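Local coordinates for PbSGBP-B lipoprotein (Prevotella bryantii B14, PDB 6D2Y), which probably binds polysaccharide at the cell surface as a magnesium-containing lipoprotein of a polysaccharide utilization locus, at residues F315-P320 and P447-D452; I77-Q82 and L96-P101; W362-N367 and L404-N409; V168-T173 and Q197-V202. All blocks are in the same frame, centred on the assembly; numbering follows the deposited sequence.

Interaction 1 (F315-P320 and P447-D452); sequences FEMLIP and PIIKID. With MG (magnesium ion), chain B.
D452 serves two partners at once: its backbone pairs with E316, while its carboxylate chelates a magnesium ion through both oxygens, OD1 at 2.4 Å and OD2 at 2.5 Å. The D452 side chain leaves the sheet on the same face as that of E316; CG, anti to the backbone N (chi1 -177°), leads the carboxylate to the metal. The E316 carboxylate goes elsewhere, to T394, N453 and a salt bridge with R455. Four backbone hydrogen bonds join the antiparallel strands; E316 N to D452 O is 2.8 Å. On the other face M317, a selenomethionine, extends obliquely over I449, its CE pressed to I449 CG2 at a tight 3.4 Å. F315 CD2 rests on I451 CG2 (3.9 Å). Past the strand end, P320 CD touches I448 O (3.2 Å), and the proline ring crosses the I448 side chain at about a right angle. D225, D227, S255, N257 and a water complete the magnesium site, to which strand 449-458 of the beta-sandwich domain contributes D452.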
loop_
_atom_site.group_PDB
_atom_site.type_symbol
_atom_site.label_atom_id
_atom_site.label_comp_id
_atom_site.label_asym_id
_atom_site.label_seq_id
_atom_site.Cartn_x
_atom_site.Cartn_y
_atom_site.Cartn_z
ATOM N N PHE A 315 10.225 -0.421 -1.817
ATOM C CA PHE A 315 11.319 -0.877 -2.663
ATOM C C PHE A 315 10.741 -1.766 -3.754
ATOM O O PHE A 315 9.651 -2.326 -3.607
ATOM C CB PHE A 315 12.391 -1.631 -1.861
ATOM C CG PHE A 315 11.896 -2.890 -1.197
ATOM C CD1 PHE A 315 11.368 -2.852 0.085
ATOM C CD2 PHE A 315 11.976 -4.114 -1.848
ATOM C CE1 PHE A 315 10.920 -4.010 0.702
ATOM C CE2 PHE A 315 11.528 -5.272 -1.238
ATOM C CZ PHE A 315 11.000 -5.219 0.039
ATOM N N GLU A 316 11.482 -1.883 -4.851
ATOM C CA GLU A 316 11.150 -2.814 -5.918
ATOM C C GLU A 316 11.955 -4.096 -5.745
ATOM O O GLU A 316 13.111 -4.070 -5.315
ATOM C CB GLU A 316 11.418 -2.202 -7.295
ATOM C CG GLU A 316 10.258 -1.388 -7.854
ATOM C CD GLU A 316 10.109 -0.036 -7.180
ATOM O OE1 GLU A 316 11.135 0.641 -6.972
ATOM O OE2 GLU A 316 8.967 0.356 -6.862
HETATM N N MSE A 317 11.332 -5.219 -6.083
HETATM C CA MSE A 317 11.891 -6.528 -5.764
HETATM C C MSE A 317 11.682 -7.541 -6.887
HETATM O O MSE A 317 10.607 -7.609 -7.488
HETATM C CB MSE A 317 11.269 -7.040 -4.460
HETATM C CG MSE A 317 11.703 -8.423 -3.987
HETATM SE SE MSE A 317 10.617 -8.877 -2.432
HETATM C CE MSE A 317 11.515 -10.444 -1.755
ATOM N N LEU A 318 12.721 -8.323 -7.170
ATOM C CA LEU A 318 12.664 -9.374 -8.175
ATOM C C LEU A 318 13.074 -10.688 -7.534
ATOM O O LEU A 318 14.139 -10.775 -6.912
ATOM C CB LEU A 318 13.578 -9.061 -9.369
ATOM C CG LEU A 318 13.268 -9.723 -10.719
ATOM C CD1 LEU A 318 14.109 -9.105 -11.817
ATOM C CD2 LEU A 318 13.487 -11.229 -10.699
ATOM N N ILE A 319 12.230 -11.703 -7.689
ATOM C CA ILE A 319 12.569 -13.077 -7.327
ATOM C C ILE A 319 12.407 -13.944 -8.568
ATOM O O ILE A 319 11.283 -14.095 -9.070
ATOM C CB ILE A 319 11.694 -13.600 -6.179
ATOM C CG1 ILE A 319 11.900 -12.771 -4.912
ATOM C CG2 ILE A 319 11.999 -15.064 -5.909
ATOM C CD1 ILE A 319 11.149 -13.318 -3.721
ATOM N N PRO A 320 13.485 -14.521 -9.098
ATOM C CA PRO A 320 13.352 -15.378 -10.281
ATOM C C PRO A 320 12.465 -16.583 -10.001
ATOM O O PRO A 320 12.420 -17.107 -8.886
ATOM C CB PRO A 320 14.795 -15.803 -10.577
ATOM C CG PRO A 320 15.639 -14.749 -9.937
ATOM C CD PRO A 320 14.890 -14.328 -8.709
ATOM N N PRO A 447 16.840 -19.213 -2.482
ATOM C CA PRO A 447 16.184 -17.989 -2.940
ATOM C C PRO A 447 17.166 -16.959 -3.473
ATOM O O PRO A 447 18.301 -16.836 -3.007
ATOM C CB PRO A 447 15.489 -17.477 -1.674
ATOM C CG PRO A 447 16.391 -17.928 -0.572
ATOM C CD PRO A 447 17.000 -19.239 -1.016
ATOM N N ILE A 448 16.704 -16.221 -4.478
ATOM C CA ILE A 448 17.411 -15.070 -5.026
ATOM C C ILE A 448 16.462 -13.885 -4.955
ATOM O O ILE A 448 15.392 -13.903 -5.578
ATOM C CB ILE A 448 17.880 -15.308 -6.470
ATOM C CG1 ILE A 448 19.041 -16.306 -6.500
ATOM C CG2 ILE A 448 18.286 -13.988 -7.115
ATOM C CD1 ILE A 448 19.774 -16.361 -7.832
ATOM N N ILE A 449 16.841 -12.867 -4.191
ATOM C CA ILE A 449 16.021 -11.679 -3.994
ATOM C C ILE A 449 16.838 -10.476 -4.427
ATOM O O ILE A 449 17.835 -10.125 -3.782
ATOM C CB ILE A 449 15.552 -11.529 -2.542
ATOM C CG1 ILE A 449 14.619 -12.677 -2.163
ATOM C CG2 ILE A 449 14.894 -10.172 -2.335
ATOM C CD1 ILE A 449 14.399 -12.811 -0.679
ATOM N N LYS A 450 16.421 -9.845 -5.514
ATOM C CA LYS A 450 17.052 -8.632 -6.000
ATOM C C LYS A 450 16.219 -7.437 -5.568
ATOM O O LYS A 450 15.001 -7.422 -5.757
ATOM C CB LYS A 450 17.217 -8.680 -7.517
ATOM C CG LYS A 450 18.021 -9.888 -7.969
ATOM C CD LYS A 450 18.254 -9.907 -9.469
ATOM C CE LYS A 450 19.103 -11.108 -9.860
ATOM N NZ LYS A 450 19.234 -11.235 -11.336
ATOM N N ILE A 451 16.872 -6.450 -4.968
ATOM C CA ILE A 451 16.195 -5.299 -4.391
ATOM C C ILE A 451 16.796 -4.038 -4.987
ATOM O O ILE A 451 18.015 -3.945 -5.173
ATOM C CB ILE A 451 16.312 -5.302 -2.850
ATOM C CG1 ILE A 451 15.509 -6.461 -2.266
ATOM C CG2 ILE A 451 15.849 -3.980 -2.259
ATOM C CD1 ILE A 451 15.779 -6.727 -0.799
ATOM N N ASP A 452 15.937 -3.075 -5.304
ATOM C CA ASP A 452 16.402 -1.761 -5.712
ATOM C C ASP A 452 15.362 -0.733 -5.282
ATOM O O ASP A 452 14.205 -1.066 -5.015
ATOM C CB ASP A 452 16.674 -1.719 -7.227
ATOM C CG ASP A 452 17.239 -0.389 -7.687
ATOM O OD1 ASP A 452 16.855 0.081 -8.778
ATOM O OD2 ASP A 452 18.058 0.191 -6.947
HETATM MG MG MG B . 19.052 0.969 -9.164
HETATM O O HOH W 1 17.669 2.433 -9.250
#

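Interaction 2 (I77-Q82 and L96-P101)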
loop_
_atom_site.group_PDB
_atom_site.type_symbol
_atom_site.label_atom_id
_atom_site.label_comp_id
_atom_site.label_asym_id
_atom_site.label_seq_id
_atom_site.Cartn_x
_atom_site.Cartn_y
_atom_site.Cartn_z
ATOM N N ILE A 77 -40.118 0.352 -6.444
ATOM C CA ILE A 77 -39.159 1.445 -6.532
ATOM C C ILE A 77 -37.811 0.854 -6.915
ATOM O O ILE A 77 -37.345 -0.096 -6.277
ATOM C CB ILE A 77 -39.047 2.216 -5.200
ATOM C CG1 ILE A 77 -40.319 3.022 -4.925
ATOM C CG2 ILE A 77 -37.836 3.131 -5.208
ATOM C CD1 ILE A 77 -40.254 3.866 -3.662
ATOM N N LEU A 78 -37.185 1.409 -7.946
ATOM C CA LEU A 78 -35.811 1.074 -8.286
ATOM C C LEU A 78 -34.939 2.311 -8.174
ATOM O O LEU A 78 -35.278 3.364 -8.721
ATOM C CB LEU A 78 -35.698 0.509 -9.695
ATOM C CG LEU A 78 -36.282 -0.879 -9.878
ATOM C CD1 LEU A 78 -37.648 -0.685 -10.493
ATOM C CD2 LEU A 78 -35.377 -1.740 -10.784
ATOM N N PHE A 79 -33.823 2.174 -7.468
ATOM C CA PHE A 79 -32.745 3.152 -7.492
ATOM C C PHE A 79 -31.763 2.721 -8.575
ATOM O O PHE A 79 -31.089 1.694 -8.433
ATOM C CB PHE A 79 -32.070 3.223 -6.127
ATOM C CG PHE A 79 -32.905 3.884 -5.074
ATOM C CD1 PHE A 79 -33.842 3.162 -4.351
ATOM C CD2 PHE A 79 -32.749 5.230 -4.803
ATOM C CE1 PHE A 79 -34.609 3.776 -3.374
ATOM C CE2 PHE A 79 -33.510 5.849 -3.831
ATOM C CZ PHE A 79 -34.441 5.122 -3.115
ATOM N N ASN A 80 -31.693 3.496 -9.660
ATOM C CA ASN A 80 -30.935 3.127 -10.861
ATOM C C ASN A 80 -31.484 1.792 -11.345
ATOM O O ASN A 80 -32.680 1.727 -11.680
ATOM C CB ASN A 80 -29.436 3.158 -10.555
ATOM C CG ASN A 80 -28.982 4.495 -10.023
ATOM O OD1 ASN A 80 -28.931 5.492 -10.754
ATOM N ND2 ASN A 80 -28.635 4.524 -8.744
ATOM N N ASP A 81 -30.692 0.723 -11.385
ATOM C CA ASP A 81 -31.166 -0.591 -11.790
ATOM C C ASP A 81 -31.354 -1.531 -10.607
ATOM O O ASP A 81 -31.535 -2.737 -10.804
ATOM C CB ASP A 81 -30.200 -1.207 -12.803
ATOM C CG ASP A 81 -28.761 -1.219 -12.306
ATOM O OD1 ASP A 81 -28.524 -0.828 -11.145
ATOM O OD2 ASP A 81 -27.866 -1.614 -13.081
ATOM N N GLN A 82 -31.307 -1.010 -9.385
ATOM C CA GLN A 82 -31.410 -1.819 -8.179
ATOM C C GLN A 82 -32.807 -1.670 -7.594
ATOM O O GLN A 82 -33.234 -0.556 -7.272
ATOM C CB GLN A 82 -30.351 -1.407 -7.159
ATOM C CG GLN A 82 -28.928 -1.506 -7.681
ATOM C CD GLN A 82 -28.568 -2.910 -8.128
ATOM O OE1 GLN A 82 -28.772 -3.879 -7.397
ATOM N NE2 GLN A 82 -28.035 -3.026 -9.339
ATOM N N LEU A 96 -43.643 7.806 2.227
ATOM C CA LEU A 96 -43.126 6.472 1.957
ATOM C C LEU A 96 -41.688 6.422 2.446
ATOM O O LEU A 96 -40.870 7.266 2.060
ATOM C CB LEU A 96 -43.203 6.126 0.462
ATOM C CG LEU A 96 -42.836 4.707 0.004
ATOM C CD1 LEU A 96 -43.523 4.394 -1.310
ATOM C CD2 LEU A 96 -41.336 4.511 -0.149
ATOM N N ILE A 97 -41.383 5.439 3.289
ATOM C CA ILE A 97 -40.053 5.260 3.857
ATOM C C ILE A 97 -39.453 4.000 3.249
ATOM O O ILE A 97 -40.003 2.903 3.402
ATOM C CB ILE A 97 -40.097 5.189 5.391
ATOM C CG1 ILE A 97 -40.618 6.506 5.964
ATOM C CG2 ILE A 97 -38.717 4.872 5.957
ATOM C CD1 ILE A 97 -40.807 6.493 7.468
ATOM N N VAL A 98 -38.338 4.164 2.539
ATOM C CA VAL A 98 -37.653 3.072 1.861
ATOM C C VAL A 98 -36.152 3.263 2.036
ATOM O O VAL A 98 -35.656 4.387 2.152
ATOM C CB VAL A 98 -38.039 3.005 0.363
ATOM C CG1 VAL A 98 -37.582 4.259 -0.377
ATOM C CG2 VAL A 98 -37.480 1.750 -0.300
ATOM N N SER A 99 -35.426 2.152 2.073
ATOM C CA SER A 99 -33.975 2.176 2.190
ATOM C C SER A 99 -33.339 1.914 0.831
ATOM O O SER A 99 -33.799 1.055 0.071
ATOM C CB SER A 99 -33.486 1.145 3.209
ATOM O OG SER A 99 -34.378 1.056 4.306
ATOM N N VAL A 100 -32.284 2.662 0.532
ATOM C CA VAL A 100 -31.566 2.494 -0.737
ATOM C C VAL A 100 -30.911 1.116 -0.758
ATOM O O VAL A 100 -30.300 0.712 0.247
ATOM C CB VAL A 100 -30.526 3.601 -0.909
ATOM C CG1 VAL A 100 -29.916 3.560 -2.302
ATOM C CG2 VAL A 100 -31.152 4.964 -0.644
ATOM N N PRO A 101 -31.023 0.360 -1.850
ATOM C CA PRO A 101 -30.381 -0.958 -1.906
ATOM C C PRO A 101 -28.877 -0.862 -1.697
ATOM O O PRO A 101 -28.254 0.181 -1.903
ATOM C CB PRO A 101 -30.718 -1.458 -3.316
ATOM C CG PRO A 101 -31.966 -0.734 -3.679
ATOM C CD PRO A 101 -31.846 0.623 -3.044
#
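F79 and V100 meet at about a right angle, the valine straddling one face of the phenyl ring. V100 CG1 sits 4.3 Å from the centroid of the F79 ring and 19° off its normal, a CH-pi contact displaced toward the rim; V100 CG2 touches the CE2 and CZ side at 4.1 Å. V98 CG1 comes instead to the ring edge, 4.2 Å from F79 CE1. P101 also crosses F79 at about a right angle, its CD approaching F79 CD1 obliquely at 3.5 Å. CG of F79 stands anti to the carbonyl carbon (chi1 -72°), beside the backbone N. This is core packing between the two sheets of a beta sandwich: strand 74-79 belongs to one and strand 95-99 to the other, their local axes 9.7 Å apart and inclined at 44°. I64, M112 and V128 also touch F79. Farther along the strands, I77 and L96 reach toward each other tip to tip, CD1 of I77 meeting CD2 of L96 at 3.7 Å. At the other end a type II' turn from F79 to Q82 reverses the chain and lays Q82 CB against the P101 ring, 3.9 Å from P101 CB. The Q82 chain bends at CG, and its NE2 bonds to D81 OD1 (2.9 Å), meeting that oxygen from above the carboxylate plane.

Interaction 3 (W362-N367 and L404-N409); sequences WFHAQN and LEFDGN
The F406 ring carries the CB of H364 over the centre of one face, a CH-pi contact with CB 3.5 Å from the ring centroid and 9° off the normal. The H364 imidazole leads away from F406, its plane 36° from that of the phenyl ring, and H364 CD2 lies over one face of F363, toward the rim. The edge of the F363 ring receives F406 CE1, 4.3 Å from F363 CE1, and also W362 NE1, in plane. W274 and Y433 extend the aromatic cluster, meeting H364 and F406 respectively. The polar side of the contact is indirect: E405 OE2 and Q366 N, 3.7 Å apart, do not bond to each other, but each is hydrogen-bonded to the Y433 hydroxyl. In 404-409 a type I turn from E405 to G408 presents F406. Within it D407 OD1 accepts from N409 N (3.2 Å) in an Asx turn, while D407 OD2 takes N409 ND2 (2.8 Å), each oxygen met from above the carboxylate plane. Near N367 lies a glycerol, probably from the crystallisation liquor. Such aromatic packing ties together two loops that link strands of the beta sandwich in the domain assigned to the xyloglucan-binding family.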
loop_
_atom_site.group_PDB
_atom_site.type_symbol
_atom_site.label_atom_id
_atom_site.label_comp_id
_atom_site.label_asym_id
_atom_site.label_seq_id
_atom_site.Cartn_x
_atom_site.Cartn_y
_atom_site.Cartn_z
ATOM N N TRP A 362 22.444 -6.399 18.094
ATOM C CA TRP A 362 21.530 -5.298 18.377
ATOM C C TRP A 362 20.115 -5.583 17.892
ATOM O O TRP A 362 19.153 -5.054 18.461
ATOM C CB TRP A 362 22.058 -4.009 17.749
ATOM C CG TRP A 362 22.018 -4.009 16.257
ATOM C CD1 TRP A 362 22.927 -4.575 15.410
ATOM C CD2 TRP A 362 21.012 -3.416 15.428
ATOM N NE1 TRP A 362 22.550 -4.369 14.105
ATOM C CE2 TRP A 362 21.377 -3.661 14.089
ATOM C CE3 TRP A 362 19.839 -2.702 15.686
ATOM C CZ2 TRP A 362 20.612 -3.215 13.013
ATOM C CZ3 TRP A 362 19.080 -2.264 14.617
ATOM C CH2 TRP A 362 19.470 -2.520 13.298
ATOM N N PHE A 363 19.958 -6.405 16.856
ATOM C CA PHE A 363 18.633 -6.734 16.351
ATOM C C PHE A 363 18.047 -7.988 16.987
ATOM O O PHE A 363 16.929 -8.378 16.635
ATOM C CB PHE A 363 18.658 -6.881 14.821
ATOM C CG PHE A 363 19.626 -7.913 14.314
ATOM C CD1 PHE A 363 19.243 -9.236 14.175
ATOM C CD2 PHE A 363 20.915 -7.555 13.957
ATOM C CE1 PHE A 363 20.130 -10.185 13.704
ATOM C CE2 PHE A 363 21.806 -8.500 13.484
ATOM C CZ PHE A 363 21.412 -9.815 13.357
ATOM N N HIS A 364 18.759 -8.621 17.918
ATOM C CA HIS A 364 18.218 -9.750 18.670
ATOM C C HIS A 364 18.717 -9.700 20.113
ATOM O O HIS A 364 19.221 -10.679 20.665
ATOM C CB HIS A 364 18.550 -11.080 17.990
ATOM C CG HIS A 364 20.002 -11.444 18.020
ATOM N ND1 HIS A 364 20.523 -12.348 18.920
ATOM C CD2 HIS A 364 21.039 -11.043 17.247
ATOM C CE1 HIS A 364 21.820 -12.480 18.709
ATOM N NE2 HIS A 364 22.158 -11.700 17.697
ATOM N N ALA A 365 18.548 -8.544 20.752
ATOM C CA ALA A 365 19.030 -8.311 22.105
ATOM C C ALA A 365 17.965 -8.553 23.168
ATOM O O ALA A 365 18.198 -8.242 24.341
ATOM C CB ALA A 365 19.575 -6.887 22.230
ATOM N N GLN A 366 16.807 -9.099 22.786
ATOM C CA GLN A 366 15.710 -9.372 23.720
ATOM C C GLN A 366 15.299 -8.115 24.484
ATOM O O GLN A 366 15.037 -8.150 25.687
ATOM C CB GLN A 366 16.074 -10.500 24.689
ATOM C CG GLN A 366 15.404 -11.827 24.382
ATOM C CD GLN A 366 15.748 -12.907 25.388
ATOM O OE1 GLN A 366 14.868 -13.598 25.899
ATOM N NE2 GLN A 366 17.035 -13.058 25.678
ATOM N N ASN A 367 15.236 -6.988 23.772
ATOM C CA ASN A 367 14.890 -5.708 24.381
ATOM C C ASN A 367 13.601 -5.122 23.814
ATOM O O ASN A 367 13.349 -3.926 23.978
ATOM C CB ASN A 367 16.039 -4.708 24.222
ATOM C CG ASN A 367 16.282 -4.320 22.774
ATOM O OD1 ASN A 367 15.897 -5.039 21.852
ATOM N ND2 ASN A 367 16.923 -3.176 22.570
ATOM N N LEU A 404 7.225 -5.787 15.494
ATOM C CA LEU A 404 7.513 -7.155 15.893
ATOM C C LEU A 404 8.957 -7.242 16.368
ATOM O O LEU A 404 9.749 -6.313 16.198
ATOM C CB LEU A 404 7.258 -8.139 14.744
ATOM C CG LEU A 404 5.801 -8.516 14.454
ATOM C CD1 LEU A 404 5.079 -7.414 13.691
ATOM C CD2 LEU A 404 5.717 -9.830 13.694
ATOM N N GLU A 405 9.298 -8.372 16.974
ATOM C CA GLU A 405 10.636 -8.604 17.490
ATOM C C GLU A 405 11.168 -9.916 16.920
ATOM O O GLU A 405 10.414 -10.733 16.383
ATOM C CB GLU A 405 10.633 -8.589 19.038
ATOM C CG GLU A 405 11.845 -9.179 19.724
ATOM C CD GLU A 405 12.830 -8.108 20.161
ATOM O OE1 GLU A 405 12.490 -6.917 20.058
ATOM O OE2 GLU A 405 13.947 -8.445 20.602
ATOM N N PHE A 406 12.424 -10.175 17.127
ATOM C CA PHE A 406 13.134 -11.209 16.470
ATOM C C PHE A 406 12.486 -12.533 16.538
ATOM O O PHE A 406 12.713 -13.359 15.710
ATOM C CB PHE A 406 14.472 -11.255 17.158
ATOM C CG PHE A 406 15.442 -12.183 16.582
ATOM C CD1 PHE A 406 15.992 -11.953 15.372
ATOM C CD2 PHE A 406 15.870 -13.228 17.288
ATOM C CE1 PHE A 406 16.926 -12.796 14.876
ATOM C CE2 PHE A 406 16.791 -14.078 16.802
ATOM C CZ PHE A 406 17.321 -13.865 15.589
ATOM N N ASP A 407 11.785 -12.809 17.596
ATOM C CA ASP A 407 11.073 -14.072 17.738
ATOM C C ASP A 407 9.685 -14.059 17.109
ATOM O O ASP A 407 9.041 -15.112 17.046
ATOM C CB ASP A 407 10.951 -14.453 19.220
ATOM C CG ASP A 407 10.268 -13.379 20.046
ATOM O OD1 ASP A 407 9.968 -12.297 19.496
ATOM O OD2 ASP A 407 10.030 -13.617 21.250
ATOM N N GLY A 408 9.206 -12.906 16.647
ATOM C CA GLY A 408 7.900 -12.799 16.036
ATOM C C GLY A 408 6.820 -12.253 16.942
ATOM O O GLY A 408 5.734 -11.923 16.450
ATOM N N ASN A 409 7.079 -12.148 18.241
ATOM C CA ASN A 409 6.103 -11.591 19.162
ATOM C C ASN A 409 6.010 -10.076 18.978
ATOM O O ASN A 409 6.858 -9.446 18.340
ATOM C CB ASN A 409 6.468 -11.945 20.603
ATOM C CG ASN A 409 6.214 -13.409 20.926
ATOM O OD1 ASN A 409 5.070 -13.829 21.112
ATOM N ND2 ASN A 409 7.284 -14.194 20.989
#

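Interaction 4 (V168-T173 and Q197-V202)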
loop_
_atom_site.group_PDB
_atom_site.type_symbol
_atom_site.label_atom_id
_atom_site.label_comp_id
_atom_site.label_asym_id
_atom_site.label_seq_id
_atom_site.Cartn_x
_atom_site.Cartn_y
_atom_site.Cartn_z
ATOM N N VAL A 168 -2.197 11.958 -14.622
ATOM C CA VAL A 168 -0.876 12.114 -14.030
ATOM C C VAL A 168 -0.478 13.575 -14.160
ATOM O O VAL A 168 -0.324 14.089 -15.276
ATOM C CB VAL A 168 0.159 11.195 -14.695
ATOM C CG1 VAL A 168 1.535 11.420 -14.084
ATOM C CG2 VAL A 168 -0.265 9.747 -14.551
ATOM N N GLY A 169 -0.321 14.245 -13.023
ATOM C CA GLY A 169 0.013 15.653 -13.021
ATOM C C GLY A 169 -1.167 16.533 -13.373
ATOM O O GLY A 169 -2.286 16.308 -12.902
ATOM N N LYS A 170 -0.928 17.536 -14.212
ATOM C CA LYS A 170 -1.927 18.543 -14.534
ATOM C C LYS A 170 -2.283 18.624 -16.013
ATOM O O LYS A 170 -3.350 19.153 -16.340
ATOM C CB LYS A 170 -1.468 19.937 -14.052
ATOM C CG LYS A 170 -0.197 20.531 -14.723
ATOM C CD LYS A 170 1.061 19.693 -14.496
ATOM C CE LYS A 170 2.285 20.305 -15.144
ATOM N NZ LYS A 170 3.394 19.302 -15.165
ATOM N N ASP A 171 -1.439 18.114 -16.911
ATOM C CA ASP A 171 -1.696 18.185 -18.343
ATOM C C ASP A 171 -1.797 16.823 -19.015
ATOM O O ASP A 171 -2.057 16.768 -20.223
ATOM C CB ASP A 171 -0.605 19.003 -19.047
ATOM C CG ASP A 171 -0.233 20.259 -18.288
ATOM O OD1 ASP A 171 0.959 20.422 -17.949
ATOM O OD2 ASP A 171 -1.133 21.085 -18.031
ATOM N N TYR A 172 -1.599 15.731 -18.286
ATOM C CA TYR A 172 -1.578 14.401 -18.874
ATOM C C TYR A 172 -2.774 13.583 -18.411
ATOM O O TYR A 172 -3.108 13.566 -17.221
ATOM C CB TYR A 172 -0.286 13.662 -18.522
ATOM C CG TYR A 172 -0.210 12.274 -19.115
ATOM C CD1 TYR A 172 0.156 12.083 -20.442
ATOM C CD2 TYR A 172 -0.509 11.153 -18.351
ATOM C CE1 TYR A 172 0.224 10.816 -20.988
ATOM C CE2 TYR A 172 -0.442 9.882 -18.889
ATOM C CZ TYR A 172 -0.076 9.720 -20.208
ATOM O OH TYR A 172 -0.008 8.457 -20.750
ATOM N N THR A 173 -3.407 12.897 -19.360
ATOM C CA THR A 173 -4.471 11.945 -19.078
ATOM C C THR A 173 -4.124 10.625 -19.747
ATOM O O THR A 173 -3.765 10.602 -20.928
ATOM C CB THR A 173 -5.829 12.449 -19.577
ATOM O OG1 THR A 173 -6.144 13.694 -18.939
ATOM C CG2 THR A 173 -6.922 11.437 -19.259
ATOM N N GLN A 197 6.794 11.588 -14.990
ATOM C CA GLN A 197 7.447 10.989 -13.839
ATOM C C GLN A 197 7.423 11.952 -12.659
ATOM O O GLN A 197 7.350 13.173 -12.834
ATOM C CB GLN A 197 8.888 10.625 -14.187
ATOM C CG GLN A 197 8.991 9.415 -15.082
ATOM C CD GLN A 197 10.357 9.274 -15.711
ATOM O OE1 GLN A 197 11.374 9.554 -15.079
ATOM N NE2 GLN A 197 10.392 8.809 -16.956
ATOM N N HIS A 198 7.469 11.385 -11.450
ATOM C CA HIS A 198 7.579 12.163 -10.215
ATOM C C HIS A 198 6.455 13.193 -10.094
ATOM O O HIS A 198 6.669 14.330 -9.660
ATOM C CB HIS A 198 8.946 12.841 -10.116
ATOM C CG HIS A 198 10.077 12.001 -10.624
ATOM N ND1 HIS A 198 10.691 12.235 -11.836
ATOM C CD2 HIS A 198 10.703 10.929 -10.085
ATOM C CE1 HIS A 198 11.649 11.344 -12.020
ATOM N NE2 HIS A 198 11.676 10.540 -10.973
ATOM N N GLU A 199 5.247 12.797 -10.483
ATOM C CA GLU A 199 4.084 13.665 -10.403
ATOM C C GLU A 199 2.922 12.900 -9.786
ATOM O O GLU A 199 2.901 11.665 -9.765
ATOM C CB GLU A 199 3.694 14.212 -11.782
ATOM C CG GLU A 199 4.746 15.118 -12.401
ATOM C CD GLU A 199 4.197 16.483 -12.762
ATOM O OE1 GLU A 199 3.861 16.695 -13.947
ATOM O OE2 GLU A 199 4.102 17.341 -11.859
ATOM N N ASP A 200 1.952 13.654 -9.280
ATOM C CA ASP A 200 0.822 13.052 -8.589
ATOM C C ASP A 200 -0.073 12.300 -9.566
ATOM O O ASP A 200 -0.311 12.745 -10.691
ATOM C CB ASP A 200 0.022 14.125 -7.851
ATOM C CG ASP A 200 0.894 14.997 -6.966
ATOM O OD1 ASP A 200 1.437 16.005 -7.468
ATOM O OD2 ASP A 200 1.045 14.670 -5.770
ATOM N N ILE A 201 -0.566 11.146 -9.123
ATOM C CA ILE A 201 -1.449 10.297 -9.910
ATOM C C ILE A 201 -2.826 10.321 -9.268
ATOM O O ILE A 201 -2.965 10.045 -8.069
ATOM C CB ILE A 201 -0.908 8.862 -10.006
ATOM C CG1 ILE A 201 0.449 8.866 -10.705
ATOM C CG2 ILE A 201 -1.889 7.967 -10.745
ATOM C CD1 ILE A 201 1.093 7.521 -10.760
ATOM N N VAL A 202 -3.842 10.647 -10.061
ATOM C CA VAL A 202 -5.208 10.797 -9.579
ATOM C C VAL A 202 -6.107 9.855 -10.369
ATOM O O VAL A 202 -6.101 9.873 -11.605
ATOM C CB VAL A 202 -5.694 12.253 -9.705
ATOM C CG1 VAL A 202 -7.143 12.372 -9.261
ATOM C CG2 VAL A 202 -4.800 13.181 -8.892
#
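V168 and I201 form an antiparallel non-hydrogen-bonded pair where strands 165-168 and 200-205 run side by side in one sheet of the IPT/TIG domain, an immunoglobulin-like fold of the E-set clan. The apolar part is small: the two side chains lie next to each other, pointing the same way, and V168 CG2 touches I201 CG1 at 4.0 Å. I166 and A212, on the strands flanking 200-205, also pack on I201. The backbone part centres on D200 O. G169 N donates to it at 2.8 Å in a bond with an N-H...O angle of 168°, and V168 CA adds a CH...O contact at 3.4 Å from the same oxygen. G169 has a positive phi (75°) where 168-173 leaves the strand. The ionic part lies at the surface. K170 bends at CG (chi2 -62°) and is then extended out to NZ, crossing the E199 side chain obliquely. D171 OD1 is a second, long ionic partner of K170, 3.9 Å from NZ. E199 also turns its chain at CG, and its OE1 takes K170 NZ at 2.9 Å on the syn lone pair, the side facing OE2.

Overall arrangement
The four contacts are spread along an elongated chain and none touches another. Interactions 1 and 3 share the domain of the xyloglucan-binding family: 362-367 and 404-409 fall in sequence between the two strands paired in interaction 1, and the centres are 25 Å apart. Magnesium belongs to interaction 1; the other three contacts lie away from it. Interaction 4, in the IPT/TIG range, comes within about 11 Å of interaction 1 between nearest atoms. Interaction 2 packs the N-terminal sandwich, its centre about 38 Å from that of interaction 4 and 55 Å from that of interaction 3, on the opposite side of the chain's centre from interaction 3.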